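Local coordinates for cytidine deaminase (Mycobacterium tuberculosis, PDB 4WIG), which catalyses the zinc-dependent hydrolytic deamination of cytidine and 2'-deoxycytidine to uridine and 2'-deoxyuridine, most likely in pyrimidine salvage, at residues W6-R10 and L105-P109. The protein carries 1 engineered substitution. Coordinates in Å, arbitrary orientation, origin at the centre of the assembly. Residue numbers count along the deposited sequence, not the author numbering.
Sequences WNMLR and LIDHP
A bidentate salt bridge and a tryptophan ring join the first turn of helix 6-17 to segment 105-109, with the CA atoms of Trp6 and Asp107 7.3 Å apart. Trp6 and Arg10 stand one helical turn apart (Arg10 N to Trp6 O hydrogen bond, 2.8 Å), so both side chains point to the same side. Residues 105-108 run extended. Leu105 meets the indole of Trp6 (chi1 m) through its CB, 3.7 Å from CZ2, while Leu105 O lies near the ring plane, 3.6 Å from CH2. The CA-to-CB bond of Ile106 points away from the helix; its side chain lies about 7 Å from that of Glu58, the predicted proton donor. Asp107 (chi1 t) accepts two nearly linear hydrogen bonds from Arg10 (chi1 -145°, chi2 t), NE to OD2 at 2.8 Å and NH2 to OD1 at 3.1 Å; its CG also packs 3.5 Å from Trp6 CE3. OD1 additionally accepts a bent hydrogen bond from His108 N (2.9 Å, 132°). Pro109 turns off (phi/psi -59/-30), and a water bridges Arg10 NH1 (2.9 Å) and Pro109 O (3.0 Å). The N-terminal helix thus packs on the mixed sheet of the cytidine deaminase fold, where strand 105-106 lies between strands 73-80 and 113-114.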
# COMPACT_ATOMS: atom_id res chain seq x y z
N TRP A 6 19.15 -23.96 -1.86
CA TRP A 6 18.08 -23.53 -0.97
C TRP A 6 18.57 -23.33 0.46
O TRP A 6 18.11 -22.43 1.15
CB TRP A 6 16.90 -24.50 -1.01
CG TRP A 6 16.19 -24.42 -2.33
CD1 TRP A 6 16.21 -25.35 -3.33
CD2 TRP A 6 15.38 -23.33 -2.80
NE1 TRP A 6 15.46 -24.91 -4.39
CE2 TRP A 6 14.93 -23.68 -4.10
CE3 TRP A 6 14.98 -22.11 -2.25
CZ2 TRP A 6 14.10 -22.84 -4.86
CZ3 TRP A 6 14.14 -21.26 -3.03
CH2 TRP A 6 13.72 -21.64 -4.31
N ASN A 7 19.50 -24.18 0.89
CA ASN A 7 20.09 -24.04 2.21
C ASN A 7 20.78 -22.68 2.37
O ASN A 7 20.63 -22.02 3.40
CB ASN A 7 21.08 -25.18 2.48
CG ASN A 7 21.58 -25.19 3.92
OD1 ASN A 7 22.77 -25.10 4.16
ND2 ASN A 7 20.64 -25.26 4.87
N MET A 8 21.49 -22.26 1.34
CA MET A 8 22.11 -20.94 1.31
C MET A 8 21.09 -19.81 1.30
O MET A 8 21.24 -18.83 2.01
CB MET A 8 23.05 -20.83 0.10
CG MET A 8 23.69 -19.46 -0.11
SD MET A 8 22.67 -18.24 -0.97
CE MET A 8 22.49 -18.98 -2.60
N LEU A 9 20.04 -19.93 0.48
CA LEU A 9 19.03 -18.87 0.39
C LEU A 9 18.24 -18.74 1.67
O LEU A 9 18.00 -17.64 2.16
CB LEU A 9 18.07 -19.12 -0.76
CG LEU A 9 18.52 -18.65 -2.13
CD1 LEU A 9 17.39 -18.97 -3.11
CD2 LEU A 9 18.83 -17.15 -2.10
N ARG A 10 17.85 -19.88 2.21
CA ARG A 10 17.12 -19.93 3.47
C ARG A 10 17.97 -19.33 4.60
O ARG A 10 17.47 -18.61 5.46
CB ARG A 10 16.72 -21.37 3.77
CG ARG A 10 15.38 -21.52 4.47
CD ARG A 10 15.05 -22.98 4.75
NE ARG A 10 14.24 -23.61 3.70
CZ ARG A 10 13.74 -24.84 3.78
NH1 ARG A 10 13.96 -25.59 4.85
NH2 ARG A 10 13.00 -25.31 2.79
N LEU A 105 11.09 -19.47 -8.53
CA LEU A 105 10.85 -20.50 -7.52
C LEU A 105 10.80 -19.88 -6.12
O LEU A 105 11.65 -19.04 -5.76
CB LEU A 105 11.92 -21.60 -7.57
CG LEU A 105 11.95 -22.41 -8.86
CD1 LEU A 105 13.14 -23.36 -8.84
CD2 LEU A 105 10.66 -23.18 -9.06
N ILE A 106 9.81 -20.32 -5.35
CA ILE A 106 9.56 -19.85 -4.01
C ILE A 106 9.75 -21.00 -3.02
O ILE A 106 9.08 -22.01 -3.12
CB ILE A 106 8.11 -19.32 -3.90
CG1 ILE A 106 7.82 -18.24 -4.97
CG2 ILE A 106 7.83 -18.83 -2.48
CD1 ILE A 106 8.69 -17.01 -4.87
N ASP A 107 10.67 -20.85 -2.07
CA ASP A 107 10.93 -21.89 -1.09
C ASP A 107 9.66 -22.27 -0.33
O ASP A 107 8.76 -21.45 -0.14
CB ASP A 107 11.98 -21.43 -0.06
CG ASP A 107 12.81 -22.58 0.50
OD1 ASP A 107 12.52 -23.76 0.20
OD2 ASP A 107 13.76 -22.29 1.25
N HIS A 108 9.61 -23.52 0.09
CA HIS A 108 8.44 -24.08 0.74
C HIS A 108 8.98 -25.23 1.61
O HIS A 108 9.97 -25.85 1.25
CB HIS A 108 7.46 -24.55 -0.33
CG HIS A 108 6.24 -25.23 0.20
ND1 HIS A 108 5.02 -24.60 0.34
CD2 HIS A 108 6.05 -26.50 0.63
CE1 HIS A 108 4.14 -25.44 0.84
NE2 HIS A 108 4.74 -26.60 1.03
N PRO A 109 8.35 -25.49 2.78
CA PRO A 109 8.90 -26.53 3.67
C PRO A 109 9.01 -27.93 3.05
O PRO A 109 9.88 -28.71 3.44
CB PRO A 109 7.92 -26.56 4.84
CG PRO A 109 7.21 -25.26 4.81
CD PRO A 109 7.17 -24.83 3.37
O HOH W 1 12.75 -27.99 3.83